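Local coordinates for protein carboxyl esterase NP (Bacillus subtilis, PDB 4CCW) that hydrolyses carboxylic esters to an alcohol and a carboxylate, as a carboxylesterase of the alpha/beta hydrolase fold, at residues 42-47 with 108-113; 85-88 with 92-95; 183-188 with 271-276; 224-229 with 253-258; 264-269 with 280-285. All coordinates share one frame; numbering follows the deposited sequence.

The five contacts are spread over one alpha/beta hydrolase domain; interactions 1, 2 and 5 reach its central mixed sheet, while 3 and 4 join loops and helices beside it. Interactions 1 and 2 touch, with centres 9 Å apart, because strands 42-49 and 82-86 are neighbours in the sheet; interaction 2 is nested in the loop that interaction 1 closes. Interaction 5 lies on the opposite side of the chain's centre, about 28 Å from interaction 1 between centres. Interaction 3 holds His273, the probable active-site histidine, and its segments alternate with those of interaction 5, whose Val283 packs directly on Leu275 and Ser276. Interaction 4, nested within interaction 3, lies farther out and meets interaction 5 where helix 249-259 packs on strand 263-268.

Interaction 1 of 5, residues 42-47 with 108-113; sequences GQTHVI and ANWLLD
Trp110 turns the N-H edge of its indole to the side chain of Thr44, joining helix 104-118 to strand 42-49 of the alpha/beta hydrolase sheet. This is strand-to-helix packing carried by one residue from each side, both buried. The indole N-H, a polar group that needs an acceptor in such a place, points at the threonine hydroxyl: NE1 of Trp110 donates to OG1 of Thr44 over 2.9 Å, and the bond is nearly straight, with an N-H...acceptor angle of 169°. The oxygen meets the edge of the indole, only 5° out of its plane. Threonine suits the position because its two branches divide the work. While OG1 accepts the hydrogen bond, the methyl CG2 packs against the benzene half of the indole, 3.6 Å from CZ2 of Trp110. The hydroxyl also makes a weak bond of its own, from OG1 of Thr44 to O of Gly42 at 3.3 Å.

On the helix, Trp110 sets off in a direction that does not face the strand directly, and the anti placement of CG relative to the backbone N (chi1 159°) swings the long indole across. Val86 of the adjoining strand touches both side chains, and His134 of helix 130-141 also packs on the indole. Within the indole, CD1 of Trp110 lies 3.7 Å from OG1 of Thr44, beside the bonded nitrogen.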
# COMPACT_ATOMS: atom_id res chain seq x y z
N GLY A 42 -11.66 -0.82 13.99
CA GLY A 42 -11.06 0.35 14.62
C GLY A 42 -11.01 1.59 13.75
O GLY A 42 -11.36 1.55 12.57
N GLN A 43 -10.56 2.68 14.36
CA GLN A 43 -10.53 3.98 13.70
C GLN A 43 -9.44 4.03 12.64
O GLN A 43 -8.25 3.81 12.93
CB GLN A 43 -10.34 5.12 14.71
CG GLN A 43 -11.42 5.19 15.79
CD GLN A 43 -12.74 5.76 15.29
OE1 GLN A 43 -12.81 6.34 14.21
NE2 GLN A 43 -13.78 5.62 16.09
N THR A 44 -9.85 4.36 11.42
CA THR A 44 -9.00 4.27 10.24
C THR A 44 -8.74 5.67 9.69
O THR A 44 -9.67 6.42 9.39
CB THR A 44 -9.68 3.38 9.18
OG1 THR A 44 -9.83 2.07 9.72
CG2 THR A 44 -8.85 3.30 7.91
N HIS A 45 -7.46 6.02 9.57
CA HIS A 45 -7.05 7.34 9.13
C HIS A 45 -7.09 7.43 7.62
O HIS A 45 -6.65 6.52 6.91
CB HIS A 45 -5.67 7.66 9.69
CG HIS A 45 -5.26 9.10 9.50
ND1 HIS A 45 -4.45 9.49 8.49
CD2 HIS A 45 -5.57 10.24 10.22
CE1 HIS A 45 -4.27 10.83 8.57
NE2 HIS A 45 -4.95 11.28 9.63
N VAL A 46 -7.65 8.53 7.13
CA VAL A 46 -7.81 8.76 5.69
C VAL A 46 -7.39 10.18 5.35
O VAL A 46 -7.68 11.14 6.09
CB VAL A 46 -9.28 8.54 5.23
CG1 VAL A 46 -9.42 8.70 3.71
CG2 VAL A 46 -9.78 7.17 5.64
N ILE A 47 -6.69 10.31 4.23
CA ILE A 47 -6.37 11.61 3.64
C ILE A 47 -7.12 11.74 2.30
O ILE A 47 -6.92 10.94 1.38
CB ILE A 47 -4.85 11.75 3.40
CG1 ILE A 47 -4.08 11.45 4.69
CG2 ILE A 47 -4.52 13.15 2.91
CD1 ILE A 47 -2.65 11.03 4.46
N ALA A 108 -10.59 -7.84 4.44
CA ALA A 108 -11.56 -7.46 3.41
C ALA A 108 -12.80 -6.77 4.01
O ALA A 108 -13.30 -5.80 3.44
CB ALA A 108 -11.97 -8.66 2.56
N ASN A 109 -13.27 -7.28 5.14
CA ASN A 109 -14.39 -6.68 5.87
C ASN A 109 -14.04 -5.29 6.43
O ASN A 109 -14.90 -4.42 6.53
CB ASN A 109 -14.89 -7.59 7.00
CG ASN A 109 -15.71 -8.77 6.50
OD1 ASN A 109 -16.28 -8.74 5.41
ND2 ASN A 109 -15.79 -9.82 7.33
N TRP A 110 -12.77 -5.10 6.80
CA TRP A 110 -12.29 -3.79 7.25
C TRP A 110 -12.44 -2.80 6.12
O TRP A 110 -13.02 -1.73 6.28
CB TRP A 110 -10.83 -3.87 7.75
CG TRP A 110 -10.13 -2.53 7.75
CD1 TRP A 110 -10.34 -1.47 8.63
CD2 TRP A 110 -9.13 -2.05 6.80
NE1 TRP A 110 -9.54 -0.39 8.30
CE2 TRP A 110 -8.79 -0.68 7.21
CE3 TRP A 110 -8.48 -2.61 5.70
CZ2 TRP A 110 -7.86 0.08 6.52
CZ3 TRP A 110 -7.54 -1.82 5.01
CH2 TRP A 110 -7.23 -0.52 5.41
N LEU A 111 -11.93 -3.17 4.95
CA LEU A 111 -11.98 -2.30 3.79
C LEU A 111 -13.42 -2.08 3.30
O LEU A 111 -13.75 -0.99 2.83
CB LEU A 111 -11.07 -2.85 2.68
CG LEU A 111 -10.67 -1.93 1.52
CD1 LEU A 111 -10.17 -0.57 1.98
CD2 LEU A 111 -9.63 -2.63 0.67
N LEU A 112 -14.25 -3.12 3.41
CA LEU A 112 -15.69 -2.99 3.15
C LEU A 112 -16.26 -1.81 3.93
O LEU A 112 -16.87 -0.92 3.34
CB LEU A 112 -16.43 -4.29 3.50
CG LEU A 112 -17.98 -4.29 3.44
CD1 LEU A 112 -18.48 -3.99 2.04
CD2 LEU A 112 -18.56 -5.61 3.94
N ASP A 113 -16.04 -1.81 5.25
CA ASP A 113 -16.47 -0.72 6.13
C ASP A 113 -15.98 0.66 5.67
O ASP A 113 -16.74 1.62 5.66
CB ASP A 113 -15.97 -0.95 7.56
CG ASP A 113 -16.64 -2.14 8.24
OD1 ASP A 113 -17.61 -2.70 7.70
OD2 ASP A 113 -16.17 -2.50 9.33

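Interaction 2 of 5, residues 85-88 with 92-95; sequences AVDI and KNKS
The loop that leaves strand 82-86 in the central sheet folds back on itself here, and an Asx turn at Asn93 shapes its returning arm. OD1 of Asn93 accepts from N of Ser95 at 2.9 Å, while the other end of the same amide reaches across: ND2 of Asn93 donates to O of Ile88 at 2.9 Å, nearly straight at 170° and in the amide plane. Asparagine fits because one flat group supplies both acceptor and donor. Its CG sits between the backbone N and carbonyl carbon (chi1 55°), which brings the amide over Asp87; the carboxylate and amide planes stack 11° apart as the side chains run past each other in opposite directions.

Asp87 OD2 takes the N-H of Lys94 at 3.1 Å from above the carboxylate plane. Both carboxylate oxygens of this buried acid are also hydrogen-bonded outside the loop, OD2 to OH of Tyr21 and OD1 to OG of Ser67. The small Ser95 completes the closure by donating from OG to O of Asp87 at 2.7 Å, well above the carbonyl plane, and accepts in turn from the backbone N of His45. At the centre stands an Asx turn, OD1 of Asn93 bonded two residues on, in the loop that follows a strand of the alpha/beta hydrolase sheet.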
# COMPACT_ATOMS: atom_id res chain seq x y z
N ALA A 85 -6.55 8.31 0.44
CA ALA A 85 -5.39 7.53 0.89
C ALA A 85 -5.64 6.96 2.28
O ALA A 85 -5.69 7.69 3.27
CB ALA A 85 -4.13 8.38 0.86
N VAL A 86 -5.80 5.64 2.34
CA VAL A 86 -6.25 4.95 3.55
C VAL A 86 -5.07 4.29 4.28
O VAL A 86 -4.33 3.50 3.67
CB VAL A 86 -7.27 3.86 3.19
CG1 VAL A 86 -7.68 3.07 4.43
CG2 VAL A 86 -8.49 4.49 2.50
N ASP A 87 -4.92 4.58 5.57
CA ASP A 87 -3.88 3.92 6.38
C ASP A 87 -4.34 2.51 6.74
O ASP A 87 -5.38 2.35 7.39
CB ASP A 87 -3.53 4.71 7.65
CG ASP A 87 -2.51 5.81 7.42
OD1 ASP A 87 -1.92 5.91 6.33
OD2 ASP A 87 -2.31 6.62 8.36
N ILE A 88 -3.59 1.50 6.30
CA ILE A 88 -3.94 0.10 6.52
C ILE A 88 -3.96 -0.24 8.01
O ILE A 88 -2.98 -0.03 8.74
CB ILE A 88 -3.01 -0.87 5.75
CG1 ILE A 88 -3.14 -0.63 4.24
CG2 ILE A 88 -3.32 -2.32 6.09
CD1 ILE A 88 -1.99 -1.24 3.45
N LYS A 92 2.11 0.21 10.64
CA LYS A 92 2.72 1.37 11.29
C LYS A 92 2.30 2.68 10.62
O LYS A 92 2.86 3.09 9.60
CB LYS A 92 4.25 1.21 11.34
CG LYS A 92 4.98 2.13 12.31
CD LYS A 92 4.71 1.80 13.78
CE LYS A 92 5.09 0.37 14.15
NZ LYS A 92 6.56 0.11 14.05
N ASN A 93 1.29 3.31 11.21
CA ASN A 93 0.62 4.50 10.66
C ASN A 93 -0.38 5.06 11.68
O ASN A 93 -0.30 4.72 12.86
CB ASN A 93 -0.07 4.18 9.32
CG ASN A 93 -1.05 3.02 9.42
OD1 ASN A 93 -1.84 2.94 10.37
ND2 ASN A 93 -1.01 2.12 8.44
N LYS A 94 -1.33 5.86 11.22
CA LYS A 94 -2.26 6.55 12.12
C LYS A 94 -3.57 5.79 12.39
O LYS A 94 -4.36 6.21 13.23
CB LYS A 94 -2.57 7.96 11.59
CG LYS A 94 -1.51 9.02 11.88
CD LYS A 94 -2.11 10.40 11.65
CE LYS A 94 -1.17 11.52 12.06
NZ LYS A 94 -1.86 12.85 12.07
N SER A 95 -3.80 4.69 11.67
CA SER A 95 -4.96 3.84 11.98
C SER A 95 -4.78 3.10 13.30
O SER A 95 -3.67 2.74 13.69
CB SER A 95 -5.25 2.87 10.84
OG SER A 95 -5.74 3.61 9.74

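Interaction 3 of 5, residues 183-188 with 271-276; sequences NWMMTD and AGHVLS
The end of helix 177-185 faces the loop 271-274 that leads into helix 275-278, with CA of Met185 and CA of His273 6.6 Å apart. Met186 is the first residue to leave helical geometry, and Val274 occupies the N-cap position and is the centre of an inverse gamma turn. Two waters bridge the backbones: both donate to O of Met185, one accepting from N of His273 at 2.9 Å and the other from N of Val274 at 2.8 Å. A carbonyl at a helix end and two loop amides are thus satisfied without direct contact.

Beside this water bridge, Met185 stretches toward the histidine. With CG anti to the backbone N (chi1 -176°) the chain extends, then bends at the thioether, so that CE of Met185 comes to 3.4 Å from CD2 of His273. SD of Met185 lies 4.5 Å from the centre of the imidazole of His273 in a Met-aromatic contact that is oblique to the ring. His273 is, by close similarity, the proton acceptor of the active site, probably part of the Ser-His-acid triad of the alpha/beta hydrolase fold; its ND1 is hydrogen-bonded to OE1 of Glu244, and the ring lies in the pocket that holds (2-hydroxyethoxy)acetic acid. Methionine is apt here, being long, flexible and apolar: its methyl and sulfur lie against CD2, and a thioether brings no strong hydrogen-bonding group to the ring. Its sulfur also meets Val274, whose beta-branched chain turns CG2 to within 3.9 Å of SD of Met185, the two side chains crossing at about a right angle.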
# COMPACT_ATOMS: atom_id res chain seq x y z
N ASN A 183 19.05 0.79 1.24
CA ASN A 183 20.10 0.61 0.24
C ASN A 183 19.90 -0.69 -0.54
O ASN A 183 20.23 -0.77 -1.73
CB ASN A 183 21.48 0.65 0.91
CG ASN A 183 21.82 2.02 1.47
OD1 ASN A 183 21.08 2.99 1.27
ND2 ASN A 183 22.93 2.11 2.19
N TRP A 184 19.36 -1.69 0.14
CA TRP A 184 19.00 -2.95 -0.49
C TRP A 184 17.84 -2.78 -1.43
O TRP A 184 17.90 -3.24 -2.57
CB TRP A 184 18.69 -3.99 0.58
CG TRP A 184 18.07 -5.27 0.08
CD1 TRP A 184 18.67 -6.28 -0.68
CD2 TRP A 184 16.70 -5.75 0.35
NE1 TRP A 184 17.79 -7.31 -0.89
CE2 TRP A 184 16.59 -7.06 -0.31
CE3 TRP A 184 15.59 -5.25 1.04
CZ2 TRP A 184 15.43 -7.82 -0.27
CZ3 TRP A 184 14.42 -6.02 1.06
CH2 TRP A 184 14.34 -7.27 0.43
N MET A 185 16.78 -2.12 -0.96
CA MET A 185 15.54 -1.99 -1.71
C MET A 185 15.64 -0.96 -2.84
O MET A 185 14.93 -1.05 -3.84
CB MET A 185 14.39 -1.65 -0.76
CG MET A 185 13.02 -1.59 -1.42
SD MET A 185 11.69 -1.57 -0.22
CE MET A 185 11.56 -3.33 0.08
N MET A 186 16.51 0.02 -2.68
CA MET A 186 16.57 1.12 -3.64
C MET A 186 17.95 1.34 -4.23
O MET A 186 18.93 1.39 -3.50
CB MET A 186 16.03 2.39 -2.99
CG MET A 186 14.70 2.15 -2.29
SD MET A 186 13.90 3.61 -1.64
CE MET A 186 13.56 4.50 -3.15
N THR A 187 18.02 1.44 -5.56
CA THR A 187 19.27 1.76 -6.26
C THR A 187 19.76 3.14 -5.81
O THR A 187 20.96 3.37 -5.68
CB THR A 187 19.09 1.70 -7.80
OG1 THR A 187 18.57 0.41 -8.16
CG2 THR A 187 20.41 1.94 -8.53
N ASP A 188 18.81 4.04 -5.56
CA ASP A 188 19.10 5.35 -5.01
C ASP A 188 18.01 5.77 -4.03
O ASP A 188 16.97 6.29 -4.43
CB ASP A 188 19.24 6.38 -6.14
CG ASP A 188 19.75 7.73 -5.64
OD1 ASP A 188 20.17 7.84 -4.47
OD2 ASP A 188 19.74 8.69 -6.44
N ALA A 271 13.45 1.20 -12.12
CA ALA A 271 12.68 1.26 -10.89
C ALA A 271 12.71 -0.11 -10.23
O ALA A 271 12.91 -1.13 -10.88
CB ALA A 271 11.23 1.67 -11.18
N GLY A 272 12.53 -0.12 -8.93
CA GLY A 272 12.50 -1.36 -8.18
C GLY A 272 11.17 -1.46 -7.48
O GLY A 272 10.12 -1.19 -8.05
N HIS A 273 11.23 -1.86 -6.21
CA HIS A 273 10.04 -2.08 -5.41
C HIS A 273 9.18 -0.84 -5.26
O HIS A 273 7.97 -0.89 -5.46
CB HIS A 273 10.46 -2.62 -4.04
CG HIS A 273 9.31 -3.12 -3.21
ND1 HIS A 273 8.50 -4.12 -3.61
CD2 HIS A 273 8.86 -2.73 -1.95
CE1 HIS A 273 7.57 -4.34 -2.66
NE2 HIS A 273 7.80 -3.50 -1.64
N VAL A 274 9.78 0.27 -4.87
CA VAL A 274 8.99 1.46 -4.56
C VAL A 274 8.87 2.31 -5.82
O VAL A 274 9.26 3.49 -5.88
CB VAL A 274 9.58 2.23 -3.35
CG1 VAL A 274 8.54 3.19 -2.78
CG2 VAL A 274 9.99 1.24 -2.26
N LEU A 275 8.31 1.69 -6.86
CA LEU A 275 8.34 2.26 -8.20
C LEU A 275 7.55 3.57 -8.36
O LEU A 275 7.87 4.40 -9.21
CB LEU A 275 7.94 1.19 -9.23
CG LEU A 275 6.63 0.42 -9.13
CD1 LEU A 275 5.49 1.27 -9.67
CD2 LEU A 275 6.70 -0.87 -9.93
N SER A 276 6.52 3.75 -7.53
CA SER A 276 5.73 4.98 -7.51
C SER A 276 6.55 6.21 -7.09
O SER A 276 6.22 7.35 -7.48
CB SER A 276 4.52 4.80 -6.58
OG SER A 276 4.94 4.49 -5.26
O HOH W 1 13.70 -2.98 -5.23
O HOH W 2 12.59 0.57 -4.60

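Interaction 4 of 5, residues 224-229 with 253-258; sequences FTDEEL and LHRASS
Arg255 extends from helix 249-259 and delivers its guanidinium to the start of helix 226-230, where several acceptors are gathered. Two of its nitrogens grip a single backbone oxygen end-on: NH1 of Arg255 donates to O of Phe224 at 3.0 Å, and NH2 of Arg255 to the same oxygen at 2.9 Å. The carbonyl oxygen lies in the guanidinium plane, and sharing it bends both bonds, to 143° and 149°. The second hydrogen of NH2 is spent on Asp226, whose OD1 lies 2.8 Å from NH2 of Arg255 in a salt bridge whose hydrogen bond is straighter, 165°. NE of Arg255 gives its hydrogen to a water at 2.8 Å, and that water donates on to OD1 of Asp226. NH1 has a further acceptor, O of Phe158, so all three guanidinium nitrogens have partners. An extended arginine, with five N-H groups in one plane, matches such a cluster.

Over one face of the guanidinium rests Leu229, its CD1 3.6 Å from NH1 of Arg255, giving the flat cation an apolar cover. The helix start that presents these groups is ordered by a capping box: N of Glu228 donates to OG1 of Thr225 at 3.0 Å, and N of Thr225 to OE1 of Glu228. Threonine, as N-cap, thereby gives a first-turn amide, N of Glu228, its acceptor. Phe224 turns its ring the other way, onto helix 130-141, while Leu253 and Ala256 pack against strand 263-268, so the contact joins helix 226-230 to helix 249-259, which packs in turn on that strand.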
# COMPACT_ATOMS: atom_id res chain seq x y z
N PHE A 224 -1.78 -16.25 -3.74
CA PHE A 224 -3.06 -16.78 -4.21
C PHE A 224 -2.86 -18.04 -5.03
O PHE A 224 -1.89 -18.14 -5.78
CB PHE A 224 -3.83 -15.71 -5.00
CG PHE A 224 -4.24 -14.54 -4.15
CD1 PHE A 224 -5.46 -14.56 -3.46
CD2 PHE A 224 -3.40 -13.44 -4.00
CE1 PHE A 224 -5.82 -13.49 -2.64
CE2 PHE A 224 -3.75 -12.39 -3.16
CZ PHE A 224 -4.97 -12.40 -2.50
N THR A 225 -3.78 -18.99 -4.90
CA THR A 225 -3.69 -20.22 -5.66
C THR A 225 -3.96 -19.97 -7.15
O THR A 225 -4.46 -18.90 -7.55
CB THR A 225 -4.70 -21.27 -5.17
OG1 THR A 225 -6.04 -20.82 -5.45
CG2 THR A 225 -4.52 -21.56 -3.66
N ASP A 226 -3.64 -20.96 -7.98
CA ASP A 226 -3.94 -20.89 -9.40
C ASP A 226 -5.42 -20.59 -9.63
O ASP A 226 -5.77 -19.69 -10.41
CB ASP A 226 -3.60 -22.23 -10.07
CG ASP A 226 -2.10 -22.47 -10.18
OD1 ASP A 226 -1.31 -21.63 -9.73
OD2 ASP A 226 -1.72 -23.53 -10.74
N GLU A 227 -6.27 -21.34 -8.92
CA GLU A 227 -7.71 -21.18 -9.05
C GLU A 227 -8.19 -19.81 -8.60
O GLU A 227 -9.03 -19.21 -9.27
CB GLU A 227 -8.46 -22.32 -8.33
CG GLU A 227 -8.49 -23.64 -9.11
CD GLU A 227 -8.80 -23.51 -10.61
OE1 GLU A 227 -9.93 -23.13 -10.98
OE2 GLU A 227 -7.90 -23.82 -11.44
N GLU A 228 -7.64 -19.30 -7.50
CA GLU A 228 -7.97 -17.95 -7.03
C GLU A 228 -7.64 -16.88 -8.07
O GLU A 228 -8.46 -15.99 -8.33
CB GLU A 228 -7.29 -17.66 -5.69
CG GLU A 228 -8.03 -18.36 -4.55
CD GLU A 228 -7.31 -18.38 -3.22
OE1 GLU A 228 -6.08 -18.23 -3.20
OE2 GLU A 228 -7.99 -18.58 -2.21
N LEU A 229 -6.46 -16.98 -8.67
CA LEU A 229 -6.06 -16.04 -9.72
C LEU A 229 -6.97 -16.13 -10.95
O LEU A 229 -7.37 -15.10 -11.51
CB LEU A 229 -4.59 -16.24 -10.11
CG LEU A 229 -3.52 -15.94 -9.06
CD1 LEU A 229 -2.14 -16.16 -9.69
CD2 LEU A 229 -3.65 -14.52 -8.51
N LEU A 253 5.55 -11.54 -13.05
CA LEU A 253 4.77 -11.20 -14.24
C LEU A 253 4.30 -12.48 -14.94
O LEU A 253 3.15 -12.57 -15.40
CB LEU A 253 5.58 -10.32 -15.20
CG LEU A 253 4.86 -9.91 -16.51
CD1 LEU A 253 5.30 -8.52 -16.95
CD2 LEU A 253 5.15 -10.92 -17.59
N HIS A 254 5.19 -13.47 -15.02
CA HIS A 254 4.86 -14.72 -15.71
C HIS A 254 3.68 -15.38 -15.05
O HIS A 254 2.70 -15.70 -15.71
CB HIS A 254 6.06 -15.67 -15.76
CG HIS A 254 5.69 -17.08 -16.17
ND1 HIS A 254 5.38 -18.02 -15.28
CD2 HIS A 254 5.55 -17.65 -17.42
CE1 HIS A 254 5.06 -19.16 -15.92
NE2 HIS A 254 5.16 -18.93 -17.23
N ARG A 255 3.73 -15.53 -13.72
CA ARG A 255 2.63 -16.22 -13.05
C ARG A 255 1.31 -15.42 -13.16
O ARG A 255 0.27 -15.99 -13.50
CB ARG A 255 2.97 -16.55 -11.57
CG ARG A 255 1.85 -17.35 -10.91
CD ARG A 255 2.28 -18.13 -9.68
NE ARG A 255 1.14 -18.96 -9.26
CZ ARG A 255 0.27 -18.65 -8.29
NH1 ARG A 255 0.41 -17.55 -7.55
NH2 ARG A 255 -0.72 -19.49 -8.02
N ALA A 256 1.38 -14.11 -12.92
CA ALA A 256 0.19 -13.27 -12.98
C ALA A 256 -0.47 -13.35 -14.37
O ALA A 256 -1.69 -13.54 -14.50
CB ALA A 256 0.57 -11.83 -12.64
N SER A 257 0.36 -13.23 -15.40
CA SER A 257 -0.11 -13.24 -16.79
C SER A 257 -0.64 -14.59 -17.21
O SER A 257 -1.47 -14.65 -18.11
CB SER A 257 1.00 -12.81 -17.74
OG SER A 257 1.45 -11.50 -17.43
N SER A 258 -0.16 -15.66 -16.57
CA SER A 258 -0.59 -17.04 -16.89
C SER A 258 -2.03 -17.34 -16.44
O SER A 258 -2.71 -18.15 -17.07
CB SER A 258 0.39 -18.06 -16.29
OG SER A 258 1.66 -18.00 -16.97
O HOH W 3 1.61 -21.41 -10.55

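Interaction 5 of 5, residues 264-269 with 280-285; sequences EAEVIK and PAYVNE
Glu266 and Tyr282 come from opposite directions, the glutamate leaving strand 263-268 and the tyrosine leaving helix 280-291, and the carboxylate reaches the edge of the phenol ring. Between them runs a bond in which OH of Tyr282 donates to OE2 of Glu266 at 2.6 Å. The oxygen is met on its syn lone pair, the side of the other carboxylate oxygen, and lies near the ring plane; the carboxylate itself is turned 36° against the ring. Glu266 places CG between the backbone N and carbonyl carbon (chi1 67°), and from there an extended chain carries the acid out to the phenol. Its second oxygen, OE1, is taken by a salt bridge to Arg286 further along the helix, so the two carboxylate oxygens serve different partners.

Segments 264-268 and 280-285 run almost antiparallel, 171° between their directions, with axes 11.6 Å apart at closest approach. This is the packing of the C-terminal helix on the last parallel strand of the alpha/beta hydrolase sheet. Long side chains on both sides span this gap at the polar end, where the surface is partly accessible, and tyrosine supplies reach together with an apolar flank. Ile268 uses that flank, crossing the ring obliquely with CG1 of Ile268 3.8 Å from CE2 of Tyr282. Branched aliphatic residues, Ile268 and Val283, suit the buried end of the contact. CD1 of Ile268 lies near the ring plane at the edge, 4.0 Å from CD2 of Tyr282, and also meets Val283, where CD1 of Ile268 and CG2 of Val283 are 4.2 Å apart.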
# COMPACT_ATOMS: atom_id res chain seq x y z
N GLU A 264 -3.17 -6.32 -17.49
CA GLU A 264 -2.15 -5.62 -18.25
C GLU A 264 -0.97 -5.58 -17.28
O GLU A 264 -1.05 -4.96 -16.23
CB GLU A 264 -2.63 -4.21 -18.67
CG GLU A 264 -3.89 -4.22 -19.55
CD GLU A 264 -4.25 -2.85 -20.12
OE1 GLU A 264 -3.50 -1.87 -19.94
OE2 GLU A 264 -5.30 -2.74 -20.78
N ALA A 265 0.10 -6.29 -17.61
CA ALA A 265 1.23 -6.40 -16.69
C ALA A 265 2.51 -5.98 -17.38
O ALA A 265 2.70 -6.28 -18.55
CB ALA A 265 1.34 -7.82 -16.14
N GLU A 266 3.38 -5.29 -16.65
CA GLU A 266 4.68 -4.87 -17.20
C GLU A 266 5.73 -4.68 -16.13
O GLU A 266 5.42 -4.37 -14.97
CB GLU A 266 4.55 -3.60 -18.06
CG GLU A 266 4.18 -2.35 -17.28
CD GLU A 266 4.06 -1.12 -18.17
OE1 GLU A 266 3.12 -1.07 -19.00
OE2 GLU A 266 4.93 -0.23 -18.06
N VAL A 267 6.98 -4.91 -16.54
CA VAL A 267 8.15 -4.65 -15.71
C VAL A 267 8.74 -3.34 -16.20
O VAL A 267 9.14 -3.23 -17.35
CB VAL A 267 9.19 -5.77 -15.80
CG1 VAL A 267 10.46 -5.39 -15.03
CG2 VAL A 267 8.63 -7.07 -15.26
N ILE A 268 8.78 -2.37 -15.30
CA ILE A 268 9.18 -1.00 -15.61
C ILE A 268 10.69 -0.80 -15.49
O ILE A 268 11.32 -1.34 -14.60
CB ILE A 268 8.44 -0.01 -14.68
CG1 ILE A 268 6.97 0.04 -15.08
CG2 ILE A 268 9.07 1.38 -14.72
CD1 ILE A 268 6.08 0.64 -14.02
N LYS A 269 11.24 0.00 -16.39
CA LYS A 269 12.68 0.28 -16.39
C LYS A 269 13.07 1.24 -15.28
O LYS A 269 12.28 2.09 -14.87
CB LYS A 269 13.13 0.82 -17.76
CG LYS A 269 13.01 -0.18 -18.91
CD LYS A 269 13.48 -1.57 -18.52
CE LYS A 269 13.75 -2.44 -19.75
NZ LYS A 269 12.52 -2.84 -20.51
N PRO A 280 7.83 8.47 -10.71
CA PRO A 280 6.47 9.02 -10.61
C PRO A 280 5.91 9.54 -11.93
O PRO A 280 4.73 9.33 -12.20
CB PRO A 280 6.62 10.18 -9.61
CG PRO A 280 8.06 10.56 -9.68
CD PRO A 280 8.79 9.26 -9.90
N ALA A 281 6.72 10.20 -12.77
CA ALA A 281 6.21 10.70 -14.05
C ALA A 281 5.63 9.58 -14.92
O ALA A 281 4.55 9.73 -15.50
CB ALA A 281 7.27 11.50 -14.80
N TYR A 282 6.35 8.47 -15.02
CA TYR A 282 5.88 7.35 -15.83
C TYR A 282 4.71 6.66 -15.16
O TYR A 282 3.70 6.39 -15.80
CB TYR A 282 6.98 6.30 -16.09
CG TYR A 282 6.46 5.16 -16.93
CD1 TYR A 282 6.21 5.34 -18.29
CD2 TYR A 282 6.15 3.92 -16.36
CE1 TYR A 282 5.70 4.31 -19.07
CE2 TYR A 282 5.63 2.89 -17.13
CZ TYR A 282 5.42 3.09 -18.48
OH TYR A 282 4.90 2.07 -19.25
N VAL A 283 4.86 6.36 -13.87
CA VAL A 283 3.85 5.60 -13.14
C VAL A 283 2.52 6.35 -13.05
O VAL A 283 1.44 5.76 -13.25
CB VAL A 283 4.37 5.18 -11.75
CG1 VAL A 283 3.26 4.56 -10.92
CG2 VAL A 283 5.52 4.19 -11.92
N ASN A 284 2.60 7.65 -12.77
CA ASN A 284 1.42 8.50 -12.74
C ASN A 284 0.59 8.40 -14.02
O ASN A 284 -0.60 8.13 -13.94
CB ASN A 284 1.79 9.98 -12.50
CG ASN A 284 2.29 10.23 -11.09
OD1 ASN A 284 2.29 9.34 -10.25
ND2 ASN A 284 2.71 11.47 -10.83
N GLU A 285 1.22 8.63 -15.17
CA GLU A 285 0.53 8.59 -16.48
C GLU A 285 0.03 7.19 -16.82
O GLU A 285 -1.08 7.03 -17.35
CB GLU A 285 1.46 9.09 -17.60
CG GLU A 285 0.80 9.16 -18.98
CD GLU A 285 0.71 7.82 -19.72
OE1 GLU A 285 1.51 6.91 -19.46
OE2 GLU A 285 -0.17 7.69 -20.61